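Side-chain contacts in uncharacterized protein PA2218 (Pseudomonas aeruginosa, PDB 2HDW), which is of unknown function but adopts the alpha/beta hydrolase fold and probably acts as a hydrolase: residues A[71-74]-A[80-83]; A[84-89]-A[115-120]; A[98-103]-A[156-161]; A[128-133]-A[179-184]. One frame throughout, in Å; residues are numbered along the deposited sequence.

Contact 1 (A[71-74]-A[80-83]); sequences VTFA and TLAA
F73 and L81 face each other as a hydrogen-bonded pair of two antiparallel strands, and the ring of F73 illustrates how such a pair is covered. From CB, the side chain turns back over its own backbone, with CG lying between the backbone N and the carbonyl carbon (chi1 51°), and this swings the ring across onto the partner strand. The two rim carbons CE1 and CE2 then reach different neighbours: CE1 lies 3.6 Å from L81 CD1 and 3.8 Å from L81 CB, while CE2 comes within 3.8 Å of A83 CB. At the tip, CZ sits beside L81 CB, and the carbonyl oxygen L81 O lies over one face of the ring. A158, from helix 148-164, also touches the ring. Beneath these apolar groups the backbones are laced together: L81 N donates to F73 O at 2.7 Å, and F73 N returns a bond to L81 O. The exchange is repeated one pair further on, where V71 N to A83 O and A83 N to V71 O are both 2.9 Å. T72 and A74 pair with A82 and T80 on the other face, where T80 OG1 is held by the backbone N of N47 and of M48. Together these strands form a beta hairpin, the antiparallel start of an alpha/beta hydrolase sheet.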
loop_
_atom_site.group_PDB
_atom_site.type_symbol
_atom_site.label_atom_id
_atom_site.label_comp_id
_atom_site.label_asym_id
_atom_site.label_seq_id
_atom_site.Cartn_x
_atom_site.Cartn_y
_atom_site.Cartn_z
ATOM N N VAL A 71 -1.223 -16.643 4.984
ATOM C CA VAL A 71 -0.624 -16.639 6.311
ATOM C C VAL A 71 -1.157 -15.478 7.134
ATOM O O VAL A 71 -1.847 -14.600 6.612
ATOM C CB VAL A 71 0.912 -16.518 6.242
ATOM C CG1 VAL A 71 1.491 -17.682 5.453
ATOM C CG2 VAL A 71 1.309 -15.182 5.601
ATOM N N THR A 72 -0.843 -15.495 8.425
ATOM C CA THR A 72 -1.252 -14.436 9.333
ATOM C C THR A 72 -0.084 -14.123 10.269
ATOM O O THR A 72 0.826 -14.941 10.446
ATOM C CB THR A 72 -2.475 -14.849 10.185
ATOM O OG1 THR A 72 -2.107 -15.916 11.071
ATOM C CG2 THR A 72 -3.610 -15.304 9.293
ATOM N N PHE A 73 -0.111 -12.934 10.856
ATOM C CA PHE A 73 0.932 -12.497 11.776
ATOM C C PHE A 73 0.451 -11.223 12.461
ATOM O O PHE A 73 -0.349 -10.470 11.894
ATOM C CB PHE A 73 2.235 -12.251 11.010
ATOM C CG PHE A 73 2.072 -11.368 9.805
ATOM C CD1 PHE A 73 1.985 -9.984 9.944
ATOM C CD2 PHE A 73 1.985 -11.920 8.532
ATOM C CE1 PHE A 73 1.811 -9.163 8.830
ATOM C CE2 PHE A 73 1.812 -11.108 7.408
ATOM C CZ PHE A 73 1.725 -9.727 7.558
ATOM N N ALA A 74 0.929 -10.976 13.676
ATOM C CA ALA A 74 0.486 -9.791 14.406
ATOM C C ALA A 74 1.465 -8.623 14.329
ATOM O O ALA A 74 2.646 -8.810 14.025
ATOM C CB ALA A 74 0.228 -10.158 15.867
ATOM N N THR A 80 -3.793 -8.715 14.283
ATOM C CA THR A 80 -3.353 -9.831 13.452
ATOM C C THR A 80 -3.740 -9.551 12.004
ATOM O O THR A 80 -4.905 -9.275 11.705
ATOM C CB THR A 80 -4.001 -11.152 13.909
ATOM O OG1 THR A 80 -3.601 -11.433 15.257
ATOM C CG2 THR A 80 -3.568 -12.306 13.008
ATOM N N LEU A 81 -2.754 -9.611 11.114
ATOM C CA LEU A 81 -2.983 -9.339 9.701
ATOM C C LEU A 81 -3.017 -10.601 8.848
ATOM O O LEU A 81 -2.399 -11.607 9.186
ATOM C CB LEU A 81 -1.888 -8.411 9.170
ATOM C CG LEU A 81 -1.584 -7.152 9.987
ATOM C CD1 LEU A 81 -0.420 -6.409 9.354
ATOM C CD2 LEU A 81 -2.818 -6.258 10.054
ATOM N N ALA A 82 -3.754 -10.538 7.743
ATOM C CA ALA A 82 -3.852 -11.655 6.813
ATOM C C ALA A 82 -3.023 -11.303 5.580
ATOM O O ALA A 82 -2.933 -10.136 5.196
ATOM C CB ALA A 82 -5.311 -11.897 6.418
ATOM N N ALA A 83 -2.420 -12.306 4.955
ATOM C CA ALA A 83 -1.598 -12.052 3.782
ATOM C C ALA A 83 -1.449 -13.268 2.880
ATOM O O ALA A 83 -1.722 -14.401 3.287
ATOM C CB ALA A 83 -0.217 -11.568 4.218
#

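Contact 2 (A[84-89]-A[115-120]); sequences DLYLPK and LYAQTM
Y86 presents one face of its ring to Q118, which crosses it obliquely from helix 112-122. The CB of Q118 stands over that face, displaced toward the rim, 4.2 Å from the ring centroid and 24° off the ring normal, so the meeting qualifies as a CH-pi contact. Beyond CB the glutamine chain is extended: CG passes 4.1 Å from Y86 CD1, and the terminal amide is turned steeply to the phenol, the two planes standing 78° apart rather than stacking. A117, one residue earlier on the helix, touches the CD2–CE2 side of the ring, its CB 3.8 Å from Y86 CD2 and 3.9 Å from Y86 CE2. The two helix residues thus grip neighbouring parts of a single tyrosine, whose CG is anti to its carbonyl carbon (chi1 -58°) and whose CB points from the strand toward the helix. Other residues complete the setting: H68 meets the ring, V66 and T127 touch the same side chain, and Q118 also rests on F60 and S63. Within the helix, the backbone N and OG1 of T119 both donate to L115 O, from opposite faces of the carbonyl plane. Across the interface itself the chemistry is carbon against pi surface, which suggests cohesion by dispersion and shape, with the weak directionality of a CH-pi contact.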
loop_
_atom_site.group_PDB
_atom_site.type_symbol
_atom_site.label_atom_id
_atom_site.label_comp_id
_atom_site.label_asym_id
_atom_site.label_seq_id
_atom_site.Cartn_x
_atom_site.Cartn_y
_atom_site.Cartn_z
ATOM N N ASP A 84 -1.022 -13.012 1.646
ATOM C CA ASP A 84 -0.782 -14.064 0.667
ATOM C C ASP A 84 0.727 -14.130 0.506
ATOM O O ASP A 84 1.380 -13.109 0.284
ATOM C CB ASP A 84 -1.416 -13.724 -0.687
ATOM C CG ASP A 84 -2.926 -13.887 -0.692
ATOM O OD1 ASP A 84 -3.404 -15.015 -0.435
ATOM O OD2 ASP A 84 -3.637 -12.889 -0.963
ATOM N N LEU A 85 1.272 -15.332 0.630
ATOM C CA LEU A 85 2.702 -15.562 0.499
ATOM C C LEU A 85 2.965 -16.328 -0.795
ATOM O O LEU A 85 2.335 -17.354 -1.047
ATOM C CB LEU A 85 3.198 -16.379 1.688
ATOM C CG LEU A 85 4.654 -16.844 1.699
ATOM C CD1 LEU A 85 5.588 -15.650 1.866
ATOM C CD2 LEU A 85 4.841 -17.828 2.837
ATOM N N TYR A 86 3.892 -15.825 -1.606
ATOM C CA TYR A 86 4.242 -16.458 -2.876
ATOM C C TYR A 86 5.727 -16.802 -2.894
ATOM O O TYR A 86 6.564 -15.965 -2.555
ATOM C CB TYR A 86 3.948 -15.512 -4.045
ATOM C CG TYR A 86 2.511 -15.057 -4.156
ATOM C CD1 TYR A 86 1.609 -15.702 -5.009
ATOM C CD2 TYR A 86 2.052 -13.974 -3.411
ATOM C CE1 TYR A 86 0.281 -15.268 -5.116
ATOM C CE2 TYR A 86 0.737 -13.538 -3.505
ATOM C CZ TYR A 86 -0.145 -14.184 -4.356
ATOM O OH TYR A 86 -1.445 -13.732 -4.430
ATOM N N LEU A 87 6.049 -18.028 -3.297
ATOM C CA LEU A 87 7.441 -18.466 -3.371
ATOM C C LEU A 87 7.743 -19.126 -4.709
ATOM O O LEU A 87 6.874 -19.755 -5.312
ATOM C CB LEU A 87 7.766 -19.475 -2.260
ATOM C CG LEU A 87 7.559 -19.087 -0.793
ATOM C CD1 LEU A 87 6.070 -19.073 -0.472
ATOM C CD2 LEU A 87 8.273 -20.092 0.099
ATOM N N PRO A 88 8.984 -18.980 -5.195
ATOM C CA PRO A 88 9.380 -19.588 -6.469
ATOM C C PRO A 88 9.417 -21.106 -6.267
ATOM O O PRO A 88 9.667 -21.570 -5.155
ATOM C CB PRO A 88 10.784 -19.016 -6.709
ATOM C CG PRO A 88 10.785 -17.723 -5.935
ATOM C CD PRO A 88 10.038 -18.091 -4.678
ATOM N N LYS A 89 9.152 -21.871 -7.325
ATOM C CA LYS A 89 9.186 -23.333 -7.247
ATOM C C LYS A 89 10.587 -23.850 -7.588
ATOM O O LYS A 89 11.398 -23.118 -8.163
ATOM C CB LYS A 89 8.189 -23.956 -8.229
ATOM C CG LYS A 89 6.717 -23.797 -7.869
ATOM C CD LYS A 89 5.849 -24.537 -8.881
ATOM C CE LYS A 89 4.376 -24.489 -8.514
ATOM N NZ LYS A 89 4.117 -25.167 -7.218
ATOM N N LEU A 115 -0.973 -8.846 -7.408
ATOM C CA LEU A 115 -0.444 -8.990 -8.762
ATOM C C LEU A 115 1.065 -8.740 -8.748
ATOM O O LEU A 115 1.831 -9.459 -9.391
ATOM C CB LEU A 115 -1.118 -7.992 -9.706
ATOM C CG LEU A 115 -0.547 -7.918 -11.124
ATOM C CD1 LEU A 115 -0.757 -9.244 -11.832
ATOM C CD2 LEU A 115 -1.243 -6.803 -11.886
ATOM N N TYR A 116 1.489 -7.713 -8.017
ATOM C CA TYR A 116 2.912 -7.396 -7.906
ATOM C C TYR A 116 3.671 -8.535 -7.224
ATOM O O TYR A 116 4.717 -8.968 -7.707
ATOM C CB TYR A 116 3.125 -6.117 -7.094
ATOM C CG TYR A 116 3.107 -4.834 -7.893
ATOM C CD1 TYR A 116 1.929 -4.352 -8.472
ATOM C CD2 TYR A 116 4.264 -4.078 -8.033
ATOM C CE1 TYR A 116 1.915 -3.131 -9.169
ATOM C CE2 TYR A 116 4.260 -2.868 -8.719
ATOM C CZ TYR A 116 3.090 -2.400 -9.278
ATOM O OH TYR A 116 3.110 -1.185 -9.926
ATOM N N ALA A 117 3.139 -9.011 -6.100
ATOM C CA ALA A 117 3.774 -10.090 -5.343
ATOM C C ALA A 117 3.953 -11.372 -6.151
ATOM O O ALA A 117 5.019 -11.988 -6.121
ATOM C CB ALA A 117 2.972 -10.383 -4.070
ATOM N N GLN A 118 2.914 -11.784 -6.869
ATOM C CA GLN A 118 3.023 -12.999 -7.661
ATOM C C GLN A 118 4.024 -12.826 -8.795
ATOM O O GLN A 118 4.817 -13.723 -9.074
ATOM C CB GLN A 118 1.666 -13.405 -8.246
ATOM C CG GLN A 118 1.736 -14.751 -8.956
ATOM C CD GLN A 118 0.391 -15.266 -9.417
ATOM O OE1 GLN A 118 -0.202 -14.742 -10.359
ATOM N NE2 GLN A 118 -0.095 -16.303 -8.756
ATOM N N THR A 119 3.977 -11.667 -9.444
ATOM C CA THR A 119 4.868 -11.372 -10.557
ATOM C C THR A 119 6.320 -11.365 -10.102
ATOM O O THR A 119 7.194 -11.903 -10.781
ATOM C CB THR A 119 4.533 -10.006 -11.187
ATOM O OG1 THR A 119 3.168 -10.002 -11.612
ATOM C CG2 THR A 119 5.429 -9.731 -12.391
ATOM N N MET A 120 6.584 -10.763 -8.949
ATOM C CA MET A 120 7.954 -10.716 -8.459
ATOM C C MET A 120 8.403 -12.092 -7.969
ATOM O O MET A 120 9.592 -12.411 -7.990
ATOM C CB MET A 120 8.085 -9.656 -7.365
ATOM C CG MET A 120 7.963 -8.226 -7.909
ATOM S SD MET A 120 9.241 -7.802 -9.142
ATOM C CE MET A 120 10.617 -7.840 -8.148
#

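Contact 3 (A[98-103]-A[156-161]); sequences AIVIGG and SAAVDF
V100 lays its CG2 over one face of the flat peptide group that links A158 to V159, at 4.0 Å from A158 C and likewise 4.0 Å from V159 N. Beside that peptide, two side chains of helix 148-164 flank the valine: the CB of A158 meets its other branch, and the CG2 of V159 lies 4.0 Å from V100 CG2. The aromatic ring of F161 belongs to a different neighbourhood, since it is turned to F73 of the hairpin. Division of labour between the two valine methyls follows from the torsion: with CG1 anti to the backbone N (chi1 170°), CG1 is sent to A158 while CG2 covers the peptide. The distance V100 CG1 to A158 CB, 3.5 Å, is shorter than usual for two carbons, a sign of firm packing. Because A158 ends at CB, the helix comes close to the sheet, the CA atoms of V100 and V159 standing 6.5 Å apart. F155 and I162 of the same helix also touch V100, as does V175 of the adjacent strand 173-178. The polar residues of the helix find partners elsewhere: D160 forms a salt bridge with R194. What remains at the interface is buried methyl groups meeting one another and the face of a backbone peptide, with no polar pair between the segments, so their fit probably rests on shape and dispersion.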
loop_
_atom_site.group_PDB
_atom_site.type_symbol
_atom_site.label_atom_id
_atom_site.label_comp_id
_atom_site.label_asym_id
_atom_site.label_seq_id
_atom_site.Cartn_x
_atom_site.Cartn_y
_atom_site.Cartn_z
ATOM N N ALA A 98 13.738 -11.489 -0.168
ATOM C CA ALA A 98 12.289 -11.378 -0.031
ATOM C C ALA A 98 11.804 -9.941 -0.183
ATOM O O ALA A 98 12.555 -8.991 0.049
ATOM C CB ALA A 98 11.851 -11.942 1.326
ATOM N N ILE A 99 10.542 -9.797 -0.575
ATOM C CA ILE A 99 9.937 -8.482 -0.778
ATOM C C ILE A 99 8.540 -8.410 -0.164
ATOM O O ILE A 99 7.706 -9.285 -0.403
ATOM C CB ILE A 99 9.780 -8.163 -2.285
ATOM C CG1 ILE A 99 11.125 -8.283 -2.998
ATOM C CG2 ILE A 99 9.211 -6.767 -2.470
ATOM C CD1 ILE A 99 11.024 -8.121 -4.510
ATOM N N VAL A 100 8.287 -7.374 0.632
ATOM C CA VAL A 100 6.961 -7.192 1.214
ATOM C C VAL A 100 6.278 -6.105 0.403
ATOM O O VAL A 100 6.838 -5.027 0.191
ATOM C CB VAL A 100 7.012 -6.756 2.688
ATOM C CG1 VAL A 100 5.608 -6.354 3.148
ATOM C CG2 VAL A 100 7.528 -7.902 3.548
ATOM N N ILE A 101 5.066 -6.390 -0.051
ATOM C CA ILE A 101 4.326 -5.448 -0.870
ATOM C C ILE A 101 2.996 -5.017 -0.263
ATOM O O ILE A 101 2.199 -5.850 0.164
ATOM C CB ILE A 101 4.075 -6.056 -2.255
ATOM C CG1 ILE A 101 5.396 -6.608 -2.802
ATOM C CG2 ILE A 101 3.498 -5.008 -3.190
ATOM C CD1 ILE A 101 5.260 -7.437 -4.039
ATOM N N GLY A 102 2.769 -3.705 -0.233
ATOM C CA GLY A 102 1.531 -3.171 0.305
ATOM C C GLY A 102 0.986 -2.066 -0.585
ATOM O O GLY A 102 1.740 -1.417 -1.322
ATOM N N GLY A 103 -0.324 -1.857 -0.524
ATOM C CA GLY A 103 -0.957 -0.821 -1.322
ATOM C C GLY A 103 -1.823 -1.408 -2.420
ATOM O O GLY A 103 -1.713 -2.599 -2.711
ATOM N N SER A 156 6.221 -3.165 8.805
ATOM C CA SER A 156 7.286 -3.809 9.558
ATOM C C SER A 156 6.809 -5.105 10.211
ATOM O O SER A 156 7.613 -5.989 10.513
ATOM C CB SER A 156 7.852 -2.844 10.598
ATOM O OG SER A 156 8.642 -1.853 9.953
ATOM N N ALA A 157 5.503 -5.219 10.428
ATOM C CA ALA A 157 4.944 -6.436 11.001
ATOM C C ALA A 157 5.045 -7.513 9.924
ATOM O O ALA A 157 5.265 -8.690 10.224
ATOM C CB ALA A 157 3.488 -6.221 11.394
ATOM N N ALA A 158 4.889 -7.094 8.668
ATOM C CA ALA A 158 4.977 -8.010 7.535
ATOM C C ALA A 158 6.429 -8.450 7.360
ATOM O O ALA A 158 6.703 -9.615 7.059
ATOM C CB ALA A 158 4.465 -7.334 6.262
ATOM N N VAL A 159 7.361 -7.521 7.557
ATOM C CA VAL A 159 8.777 -7.845 7.444
ATOM C C VAL A 159 9.129 -8.829 8.563
ATOM O O VAL A 159 9.943 -9.735 8.370
ATOM C CB VAL A 159 9.654 -6.578 7.554
ATOM C CG1 VAL A 159 11.128 -6.961 7.632
ATOM C CG2 VAL A 159 9.412 -5.683 6.340
ATOM N N ASP A 160 8.509 -8.650 9.731
ATOM C CA ASP A 160 8.740 -9.550 10.860
ATOM C C ASP A 160 8.450 -10.997 10.448
ATOM O O ASP A 160 9.220 -11.912 10.749
ATOM C CB ASP A 160 7.814 -9.216 12.040
ATOM C CG ASP A 160 8.281 -8.021 12.852
ATOM O OD1 ASP A 160 9.379 -7.486 12.590
ATOM O OD2 ASP A 160 7.537 -7.620 13.775
ATOM N N PHE A 161 7.327 -11.198 9.767
ATOM C CA PHE A 161 6.925 -12.537 9.358
ATOM C C PHE A 161 7.760 -13.130 8.239
ATOM O O PHE A 161 8.292 -14.231 8.369
ATOM C CB PHE A 161 5.456 -12.552 8.933
ATOM C CG PHE A 161 4.971 -13.911 8.517
ATOM C CD1 PHE A 161 4.600 -14.851 9.470
ATOM C CD2 PHE A 161 4.935 -14.267 7.174
ATOM C CE1 PHE A 161 4.200 -16.131 9.092
ATOM C CE2 PHE A 161 4.537 -15.544 6.783
ATOM C CZ PHE A 161 4.170 -16.476 7.746
#

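Contact 4 (A[128-133]-A[179-184]); sequences LAFDPS and CGWGGM
F130, on strand 126-130, is the first residue along 128-133 to reach W181. Its CG lies between the backbone N and the carbonyl carbon (chi1 67°), a torsion that carries the ring out toward the helix. The two aromatic side chains come from opposite directions and form an offset edge-to-face pair, the edge of F130 toward the face of the W181 six-membered ring, with centroids 5.5 Å apart and planes at 78°. F130 CZ makes the closest approach of this pair, 3.8 Å from W181 CZ3, which lies in the plane of the phenyl ring. F155 meets both rings and so joins them into a small aromatic cluster. Next in sequence, D131 points away, its carboxylate held by a salt bridge to K109. P132 turns back and lays CB and CG against the benzo part of the indole: its CG is 3.3 Å from W181 CZ2 and its CB 3.4 Å from that same carbon. The long indole is what spans the gap, for the CA atoms of P132 and W181 are 9.8 Å apart. On the other segment, C179 has a positive phi of 53° and its O accepts from G182 N at 2.9 Å. A tight strand-turn-helix with such a residue at the bend is consistent with the nucleophile elbow of alpha/beta hydrolases, and here F130 and P132 pack against a tryptophan just after it.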
loop_
_atom_site.group_PDB
_atom_site.type_symbol
_atom_site.label_atom_id
_atom_site.label_comp_id
_atom_site.label_asym_id
_atom_site.label_seq_id
_atom_site.Cartn_x
_atom_site.Cartn_y
_atom_site.Cartn_z
ATOM N N LEU A 128 5.195 -11.324 -0.321
ATOM C CA LEU A 128 4.047 -11.287 0.563
ATOM C C LEU A 128 3.196 -10.034 0.323
ATOM O O LEU A 128 3.714 -8.916 0.325
ATOM C CB LEU A 128 4.555 -11.316 2.008
ATOM C CG LEU A 128 3.607 -11.424 3.200
ATOM C CD1 LEU A 128 2.853 -12.750 3.152
ATOM C CD2 LEU A 128 4.420 -11.325 4.486
ATOM N N ALA A 129 1.900 -10.233 0.098
ATOM C CA ALA A 129 0.952 -9.136 -0.098
ATOM C C ALA A 129 0.020 -9.255 1.109
ATOM O O ALA A 129 -0.561 -10.314 1.347
ATOM C CB ALA A 129 0.172 -9.321 -1.408
ATOM N N PHE A 130 -0.120 -8.176 1.873
ATOM C CA PHE A 130 -0.936 -8.214 3.078
ATOM C C PHE A 130 -2.087 -7.220 3.127
ATOM O O PHE A 130 -2.091 -6.208 2.423
ATOM C CB PHE A 130 -0.039 -7.966 4.289
ATOM C CG PHE A 130 0.541 -6.578 4.332
ATOM C CD1 PHE A 130 -0.194 -5.517 4.865
ATOM C CD2 PHE A 130 1.807 -6.320 3.806
ATOM C CE1 PHE A 130 0.320 -4.219 4.871
ATOM C CE2 PHE A 130 2.334 -5.027 3.804
ATOM C CZ PHE A 130 1.588 -3.973 4.339
ATOM N N ASP A 131 -3.066 -7.525 3.973
ATOM C CA ASP A 131 -4.196 -6.637 4.179
ATOM C C ASP A 131 -3.872 -5.783 5.402
ATOM O O ASP A 131 -3.569 -6.306 6.480
ATOM C CB ASP A 131 -5.485 -7.424 4.436
ATOM C CG ASP A 131 -6.058 -8.035 3.173
ATOM O OD1 ASP A 131 -5.827 -7.464 2.083
ATOM O OD2 ASP A 131 -6.755 -9.070 3.270
ATOM N N PRO A 132 -3.909 -4.452 5.242
ATOM C CA PRO A 132 -3.620 -3.533 6.348
ATOM C C PRO A 132 -4.566 -3.761 7.527
ATOM O O PRO A 132 -5.657 -4.320 7.363
ATOM C CB PRO A 132 -3.827 -2.157 5.715
ATOM C CG PRO A 132 -3.443 -2.389 4.276
ATOM C CD PRO A 132 -4.094 -3.717 3.977
ATOM N N SER A 133 -4.133 -3.342 8.714
ATOM C CA SER A 133 -4.943 -3.464 9.926
ATOM C C SER A 133 -6.366 -2.952 9.692
ATOM O O SER A 133 -6.565 -1.969 8.982
ATOM C CB SER A 133 -4.308 -2.660 11.072
ATOM O OG SER A 133 -3.189 -3.332 11.638
ATOM N N CYS A 179 0.831 3.184 -4.604
ATOM C CA CYS A 179 -0.155 4.221 -4.347
ATOM C C CYS A 179 0.047 4.825 -2.953
ATOM O O CYS A 179 1.156 5.227 -2.594
ATOM C CB CYS A 179 -1.553 3.600 -4.481
ATOM S SG CYS A 179 -2.944 4.755 -4.659
ATOM N N GLY A 180 -1.024 4.872 -2.165
ATOM C CA GLY A 180 -0.941 5.428 -0.826
ATOM C C GLY A 180 0.082 4.757 0.074
ATOM O O GLY A 180 0.617 5.381 0.990
ATOM N N TRP A 181 0.366 3.483 -0.171
ATOM C CA TRP A 181 1.341 2.797 0.662
ATOM C C TRP A 181 2.776 3.057 0.236
ATOM O O TRP A 181 3.728 2.570 0.862
ATOM C CB TRP A 181 1.036 1.306 0.715
ATOM C CG TRP A 181 -0.068 1.034 1.686
ATOM C CD1 TRP A 181 -1.401 1.311 1.521
ATOM C CD2 TRP A 181 0.076 0.537 3.018
ATOM N NE1 TRP A 181 -2.094 1.021 2.678
ATOM C CE2 TRP A 181 -1.209 0.547 3.612
ATOM C CE3 TRP A 181 1.169 0.088 3.772
ATOM C CZ2 TRP A 181 -1.429 0.127 4.926
ATOM C CZ3 TRP A 181 0.950 -0.332 5.081
ATOM C CH2 TRP A 181 -0.341 -0.309 5.643
ATOM N N GLY A 182 2.929 3.830 -0.837
ATOM C CA GLY A 182 4.259 4.195 -1.283
ATOM C C GLY A 182 4.796 5.117 -0.197
ATOM O O GLY A 182 5.959 5.054 0.177
ATOM N N GLY A 183 3.924 5.978 0.324
ATOM C CA GLY A 183 4.331 6.888 1.379
ATOM C C GLY A 183 4.621 6.127 2.662
ATOM O O GLY A 183 5.584 6.427 3.367
ATOM N N MET A 184 3.786 5.134 2.966
ATOM C CA MET A 184 3.973 4.326 4.167
ATOM C C MET A 184 5.253 3.483 4.071
ATOM O O MET A 184 5.925 3.254 5.077
ATOM C CB MET A 184 2.763 3.408 4.394
ATOM C CG MET A 184 1.860 3.785 5.592
ATOM S SD MET A 184 0.841 5.288 5.395
ATOM C CE MET A 184 -0.513 4.636 4.376
#

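Overall arrangement
From the N terminus, contact 1 closes first, a short hairpin loop of five residues that is complete before any other contact opens. Contact 2 then begins on the same strand and closes at helix 112-122, but segment 98-103 lies inside that span and opens contact 3, so the two cross. Contact 3 closes at 156-161, after contact 4 has opened at 128-133, giving a second crossing; contacts 2 and 4 simply follow in series. The outcome is an overlapping chain: strands 66-74, 80-88, 126-130 and 96-102 are consecutive in the sheet, and helices 112-122, 148-164 and 180-191 are tied to it in turn.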